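Side-chain contacts in sugar ABC transporter, periplasmic sugar-binding protein (Caulobacter crescentus, PDB 4IRX), which binds myo-inositol in the periplasm, probably to deliver it to an ABC transporter for uptake: residues Arg118-Trp123 with Leu199-Asp204; Val136-Pro141 with Glu148-Val153. One frame throughout, in Å; residues are numbered along the deposited sequence.

Interaction 1: Arg118-Trp123 with Leu199-Asp204. With INS (1,2,3,4,5,6-hexahydroxy-cyclohexane), chain C.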
loop_
_atom_site.group_PDB
_atom_site.type_symbol
_atom_site.label_atom_id
_atom_site.label_comp_id
_atom_site.label_asym_id
_atom_site.label_seq_id
_atom_site.Cartn_x
_atom_site.Cartn_y
_atom_site.Cartn_z
ATOM N N ARG A 118 -1.287 -13.428 -1.501
ATOM C CA ARG A 118 -1.616 -14.803 -1.888
ATOM C C ARG A 118 -2.068 -14.883 -3.355
ATOM O O ARG A 118 -1.734 -15.843 -4.053
ATOM C CB ARG A 118 -2.681 -15.401 -0.931
ATOM C CG ARG A 118 -3.115 -16.815 -1.269
ATOM C CD ARG A 118 -1.953 -17.728 -1.096
ATOM N NE ARG A 118 -2.214 -19.129 -1.456
ATOM C CZ ARG A 118 -2.296 -20.131 -0.579
ATOM N NH1 ARG A 118 -2.231 -19.890 0.734
ATOM N NH2 ARG A 118 -2.458 -21.384 -1.021
ATOM N N ALA A 119 -2.804 -13.883 -3.834
ATOM C CA ALA A 119 -3.190 -13.828 -5.258
ATOM C C ALA A 119 -1.983 -13.802 -6.187
ATOM O O ALA A 119 -1.969 -14.459 -7.231
ATOM C CB ALA A 119 -4.061 -12.607 -5.529
HETATM N N MSE A 120 -0.983 -13.011 -5.823
HETATM C CA MSE A 120 0.268 -12.966 -6.612
HETATM C C MSE A 120 0.937 -14.330 -6.662
HETATM O O MSE A 120 1.334 -14.791 -7.721
HETATM C CB MSE A 120 1.254 -11.986 -5.964
HETATM C CG MSE A 120 0.737 -10.557 -5.839
HETATM SE SE MSE A 120 2.039 -9.409 -4.936
HETATM C CE MSE A 120 3.029 -8.765 -6.501
ATOM N N ALA A 121 1.097 -14.966 -5.505
ATOM C CA ALA A 121 1.750 -16.272 -5.455
ATOM C C ALA A 121 0.921 -17.344 -6.170
ATOM O O ALA A 121 1.484 -18.227 -6.817
ATOM C CB ALA A 121 2.016 -16.695 -3.973
ATOM N N ASP A 122 -0.402 -17.274 -6.038
ATOM C CA ASP A 122 -1.286 -18.251 -6.683
ATOM C C ASP A 122 -1.154 -18.124 -8.191
ATOM O O ASP A 122 -1.170 -19.132 -8.902
ATOM C CB ASP A 122 -2.756 -18.110 -6.236
ATOM C CG ASP A 122 -3.015 -18.660 -4.840
ATOM O OD1 ASP A 122 -2.156 -19.361 -4.268
ATOM O OD2 ASP A 122 -4.103 -18.346 -4.299
ATOM N N TRP A 123 -0.997 -16.899 -8.675
ATOM C CA TRP A 123 -0.716 -16.688 -10.087
ATOM C C TRP A 123 0.566 -17.395 -10.524
ATOM O O TRP A 123 0.617 -18.019 -11.605
ATOM C CB TRP A 123 -0.673 -15.182 -10.456
ATOM C CG TRP A 123 -0.353 -14.963 -11.910
ATOM C CD1 TRP A 123 -1.225 -14.828 -12.947
ATOM C CD2 TRP A 123 0.959 -14.903 -12.473
ATOM N NE1 TRP A 123 -0.529 -14.680 -14.133
ATOM C CE2 TRP A 123 0.815 -14.717 -13.866
ATOM C CE3 TRP A 123 2.242 -14.982 -11.935
ATOM C CZ2 TRP A 123 1.921 -14.612 -14.729
ATOM C CZ3 TRP A 123 3.343 -14.872 -12.795
ATOM C CH2 TRP A 123 3.167 -14.688 -14.168
ATOM N N LEU A 199 8.207 -10.572 -8.179
ATOM C CA LEU A 199 6.997 -10.096 -7.513
ATOM C C LEU A 199 7.328 -8.825 -6.752
ATOM O O LEU A 199 8.122 -8.847 -5.804
ATOM C CB LEU A 199 6.467 -11.156 -6.530
ATOM C CG LEU A 199 5.952 -12.493 -7.062
ATOM C CD1 LEU A 199 5.358 -13.342 -5.950
ATOM C CD2 LEU A 199 4.893 -12.274 -8.145
ATOM N N CYS A 200 6.750 -7.711 -7.190
ATOM C CA CYS A 200 7.023 -6.415 -6.587
ATOM C C CYS A 200 5.790 -5.954 -5.846
ATOM O O CYS A 200 4.688 -5.949 -6.404
ATOM C CB CYS A 200 7.367 -5.400 -7.667
ATOM S SG CYS A 200 8.840 -5.817 -8.582
ATOM N N LEU A 201 5.982 -5.550 -4.593
ATOM C CA LEU A 201 4.842 -5.284 -3.733
ATOM C C LEU A 201 4.281 -3.856 -3.850
ATOM O O LEU A 201 3.413 -3.441 -3.074
ATOM C CB LEU A 201 5.145 -5.699 -2.288
ATOM C CG LEU A 201 4.934 -7.194 -1.990
ATOM C CD1 LEU A 201 5.582 -8.160 -2.963
ATOM C CD2 LEU A 201 5.406 -7.479 -0.586
ATOM N N ASN A 202 4.756 -3.097 -4.840
ATOM C CA ASN A 202 3.978 -1.983 -5.372
ATOM C C ASN A 202 4.359 -1.715 -6.820
ATOM O O ASN A 202 5.379 -2.210 -7.305
ATOM C CB ASN A 202 3.979 -0.709 -4.477
ATOM C CG ASN A 202 5.205 0.161 -4.637
ATOM O OD1 ASN A 202 6.114 -0.141 -5.403
ATOM N ND2 ASN A 202 5.237 1.263 -3.913
ATOM N N ASP A 203 3.525 -0.953 -7.507
ATOM C CA ASP A 203 3.714 -0.720 -8.945
ATOM C C ASP A 203 4.863 0.236 -9.223
ATOM O O ASP A 203 5.538 0.094 -10.222
ATOM C CB ASP A 203 2.454 -0.138 -9.588
ATOM C CG ASP A 203 1.375 -1.179 -9.833
ATOM O OD1 ASP A 203 1.689 -2.402 -9.908
ATOM O OD2 ASP A 203 0.215 -0.737 -9.971
ATOM N N ASP A 204 5.088 1.192 -8.331
ATOM C CA ASP A 204 6.211 2.136 -8.466
ATOM C C ASP A 204 7.538 1.370 -8.528
ATOM O O ASP A 204 8.378 1.611 -9.401
ATOM C CB ASP A 204 6.170 3.126 -7.279
ATOM C CG ASP A 204 6.930 4.437 -7.532
ATOM O OD1 ASP A 204 7.121 4.848 -8.700
ATOM O OD2 ASP A 204 7.328 5.075 -6.525
HETATM C C1 INS C . 0.269 0.800 -0.251
HETATM C C2 INS C . 0.698 0.865 -1.679
HETATM C C3 INS C . 1.912 1.751 -1.777
HETATM C C4 INS C . 3.032 1.187 -0.962
HETATM C C5 INS C . 2.653 1.151 0.470
HETATM C C6 INS C . 1.387 0.352 0.670
HETATM O O1 INS C . -0.845 -0.047 -0.117
HETATM O O2 INS C . 0.964 -0.422 -2.149
HETATM O O3 INS C . 2.301 1.916 -3.119
HETATM O O4 INS C . 4.199 1.923 -1.149
HETATM O O5 INS C . 3.709 0.627 1.211
HETATM O O6 INS C . 1.027 0.280 2.025
#

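Interaction 2: Val136-Pro141 with Glu148-Val153. With INS (1,2,3,4,5,6-hexahydroxy-cyclohexane), chain C.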
loop_
_atom_site.group_PDB
_atom_site.type_symbol
_atom_site.label_atom_id
_atom_site.label_comp_id
_atom_site.label_asym_id
_atom_site.label_seq_id
_atom_site.Cartn_x
_atom_site.Cartn_y
_atom_site.Cartn_z
ATOM N N VAL A 136 11.390 -11.614 -4.686
ATOM C CA VAL A 136 10.359 -10.800 -4.033
ATOM C C VAL A 136 10.970 -9.465 -3.621
ATOM O O VAL A 136 11.997 -9.429 -2.941
ATOM C CB VAL A 136 9.721 -11.547 -2.813
ATOM C CG1 VAL A 136 8.612 -10.678 -2.149
ATOM C CG2 VAL A 136 9.194 -12.898 -3.257
ATOM N N ILE A 137 10.394 -8.370 -4.121
ATOM C CA ILE A 137 10.836 -7.014 -3.783
ATOM C C ILE A 137 9.729 -6.356 -2.951
ATOM O O ILE A 137 8.612 -6.149 -3.425
ATOM C CB ILE A 137 11.086 -6.154 -5.049
ATOM C CG1 ILE A 137 12.069 -6.858 -5.997
ATOM C CG2 ILE A 137 11.549 -4.756 -4.652
ATOM C CD1 ILE A 137 13.478 -6.964 -5.476
ATOM N N THR A 138 10.025 -6.061 -1.687
ATOM C CA THR A 138 8.985 -5.651 -0.740
ATOM C C THR A 138 8.846 -4.136 -0.606
ATOM O O THR A 138 9.793 -3.379 -0.865
ATOM C CB THR A 138 9.200 -6.246 0.672
ATOM O OG1 THR A 138 10.308 -5.581 1.311
ATOM C CG2 THR A 138 9.474 -7.744 0.596
ATOM N N ASN A 139 7.641 -3.704 -0.245
ATOM C CA ASN A 139 7.357 -2.302 0.050
ATOM C C ASN A 139 7.668 -1.948 1.515
ATOM O O ASN A 139 7.958 -2.839 2.313
ATOM C CB ASN A 139 5.879 -2.022 -0.241
ATOM C CG ASN A 139 4.939 -2.836 0.639
ATOM O OD1 ASN A 139 5.034 -4.066 0.684
ATOM N ND2 ASN A 139 4.002 -2.155 1.330
ATOM N N ASP A 140 7.577 -0.650 1.833
ATOM C CA ASP A 140 7.610 -0.093 3.214
ATOM C C ASP A 140 7.713 -1.126 4.361
ATOM O O ASP A 140 6.689 -1.599 4.863
ATOM C CB ASP A 140 6.334 0.749 3.484
ATOM C CG ASP A 140 6.300 2.072 2.751
ATOM O OD1 ASP A 140 7.344 2.768 2.598
ATOM O OD2 ASP A 140 5.192 2.478 2.343
ATOM N N PRO A 141 8.943 -1.506 4.762
ATOM C CA PRO A 141 9.062 -2.691 5.626
ATOM C C PRO A 141 8.367 -2.650 6.981
ATOM O O PRO A 141 8.010 -3.718 7.474
ATOM C CB PRO A 141 10.578 -2.814 5.846
ATOM C CG PRO A 141 11.164 -2.214 4.620
ATOM C CD PRO A 141 10.241 -1.094 4.191
ATOM N N GLU A 148 1.942 -8.203 5.710
ATOM C CA GLU A 148 0.848 -9.080 5.297
ATOM C C GLU A 148 0.934 -9.526 3.831
ATOM O O GLU A 148 0.636 -10.681 3.501
ATOM C CB GLU A 148 -0.489 -8.391 5.563
ATOM C CG GLU A 148 -0.785 -8.270 7.046
ATOM C CD GLU A 148 -1.959 -7.367 7.323
ATOM O OE1 GLU A 148 -2.587 -6.907 6.350
ATOM O OE2 GLU A 148 -2.234 -7.105 8.511
ATOM N N ARG A 149 1.350 -8.630 2.945
ATOM C CA ARG A 149 1.565 -9.017 1.552
ATOM C C ARG A 149 2.612 -10.094 1.439
ATOM O O ARG A 149 2.426 -11.053 0.690
ATOM C CB ARG A 149 2.007 -7.837 0.682
ATOM C CG ARG A 149 0.888 -7.214 -0.071
ATOM C CD ARG A 149 1.285 -5.898 -0.729
ATOM N NE ARG A 149 0.241 -4.941 -0.408
ATOM C CZ ARG A 149 0.303 -3.637 -0.631
ATOM N NH1 ARG A 149 1.386 -3.124 -1.214
ATOM N NH2 ARG A 149 -0.694 -2.855 -0.247
ATOM N N VAL A 150 3.725 -9.922 2.144
ATOM C CA VAL A 150 4.797 -10.891 2.165
ATOM C C VAL A 150 4.276 -12.241 2.681
ATOM O O VAL A 150 4.579 -13.289 2.137
ATOM C CB VAL A 150 5.961 -10.357 3.040
ATOM C CG1 VAL A 150 6.822 -11.455 3.495
ATOM C CG2 VAL A 150 6.773 -9.348 2.255
ATOM N N LYS A 151 3.474 -12.185 3.757
ATOM C CA LYS A 151 2.931 -13.438 4.332
ATOM C C LYS A 151 2.082 -14.183 3.295
ATOM O O LYS A 151 2.189 -15.381 3.145
ATOM C CB LYS A 151 2.126 -13.207 5.627
ATOM C CG LYS A 151 1.330 -14.457 6.014
ATOM C CD LYS A 151 0.715 -14.444 7.378
ATOM C CE LYS A 151 0.244 -15.858 7.707
ATOM N NZ LYS A 151 -0.920 -16.289 6.870
ATOM N N GLY A 152 1.245 -13.461 2.550
ATOM C CA GLY A 152 0.395 -14.079 1.545
ATOM C C GLY A 152 1.215 -14.713 0.414
ATOM O O GLY A 152 0.910 -15.811 -0.064
ATOM N N VAL A 153 2.270 -14.018 -0.019
ATOM C CA VAL A 153 3.212 -14.547 -1.020
ATOM C C VAL A 153 3.890 -15.833 -0.527
ATOM O O VAL A 153 3.910 -16.847 -1.218
ATOM C CB VAL A 153 4.281 -13.505 -1.387
ATOM C CG1 VAL A 153 5.414 -14.133 -2.183
ATOM C CG2 VAL A 153 3.657 -12.348 -2.160
HETATM C C1 INS C . 0.269 0.800 -0.251
HETATM C C2 INS C . 0.698 0.865 -1.679
HETATM C C3 INS C . 1.912 1.751 -1.777
HETATM C C4 INS C . 3.032 1.187 -0.962
HETATM C C5 INS C . 2.653 1.151 0.470
HETATM C C6 INS C . 1.387 0.352 0.670
HETATM O O1 INS C . -0.845 -0.047 -0.117
HETATM O O2 INS C . 0.964 -0.422 -2.149
HETATM O O3 INS C . 2.301 1.916 -3.119
HETATM O O4 INS C . 4.199 1.923 -1.149
HETATM O O5 INS C . 3.709 0.627 1.211
HETATM O O6 INS C . 1.027 0.280 2.025
#

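Interaction 1: Arg118-Trp123 with Leu199-Asp204
Met120, a selenomethionine here, reaches from helix 113-127 onto the C-terminal end of strand 197-200, a helix-on-sheet contact inside the parallel alpha/beta domain of a periplasmic binding protein. It carries nearly all of the meeting. Its CG is set opposite the carbonyl carbon (chi1 -59°), and a bend at chi3 of 91° turns the methyl aside onto the strand backbone. CE thus comes alongside the Cys200 peptide, 3.3 Å from Cys200 O, and lies 4.2 Å from Leu199 CB. The selenium sits nearer the loop that follows, with SE 4.2 Å from Leu201 CD1, so one side chain touches three consecutive residues. Leu199 starts out toward the helix, whereas Cys200 turns from it to pack on Ala206 and Ala209 of helix 203-215. Leu201 brings only the end of its side chain to the helix. No hydrogen bond crosses between the segments; the joint is buried and mostly apolar, its closest approach being the methyl against a backbone carbonyl oxygen, and Ile226 of strand 224-226 closes on both Met120 and Leu199.

Just past the strand the chemistry changes. Asn202 starts out away from helix 113-127, and its amide reaches the ligand pocket. It N-caps helix 203-215, its OD1 accepting a hydrogen bond from the backbone N-H of Met205. That bond settles which way the amide is turned: ND2 donates to inositol O4 at 3.0 Å and to inositol O3 at 3.1 Å.

Interaction 2: Val136-Pro141 with Glu148-Val153
The Asn139 amide and the Arg149 guanidinium lie almost in parallel planes, 14° apart, while their side chains cross at about a right angle. Asn139 ND2 stands obliquely to the guanidinium, 3.8 Å from Arg149 NH1; no hydrogen bond joins them, both being donors, and each spends an N-H on myo-inositol instead. At the guanidinium edge, in its plane, Arg149 NH2 donates to inositol O1 at 2.8 Å; beside it NH1 gives to inositol O2 at 2.9 Å. Phe228 makes a cation-pi contact with Arg149, whose NE is hydrogen-bonded to Asn113 OD1. With CG between the backbone N and the carbonyl carbon (chi1 63°), Asn139 sends ND2 to inositol O5 at 2.8 Å, nearly straight at 174°. O5 in turn donates to Asp140 OD2 at 2.6 Å, so two neighbouring residues grip one hydroxyl. A leucine in place of Arg149 would probably leave inositol O1 and O2 without these donors and Asn113 OD1 without its mate.

Farther from the pocket, Val136 CG2 meets Val153 CG1 at 4.1 Å, the side chains lying alongside, head to tail. The contact joins the first two elements of a beta-alpha-beta unit completed by strand 164-171; the loop after its strand and its helix's first turns supply part of the inositol site in this periplasmic binding protein.

How the interactions relate
Both contacts are buried, and both belong to the same four-stranded parallel sheet, where strands 197-200 and 132-138 are neighbours; Leu199 O and Ile137 N, 2.9 Å apart, are probably hydrogen-bonded between them. Interaction 1 brings in helix 113-127, while interaction 2 joins a strand to the helix that follows it, and Leu199 of the first also packs on Val153 of the second. Each turns from hydrocarbon in the sheet layer to polar groups at the strand ends. In interaction 1 the polar grip on inositol comes from Asn202, which does not touch the helix, while Leu201 both meets Met120 and lines the pocket; in interaction 2 Asn139 and Arg149 both touch across the contact and bind inositol.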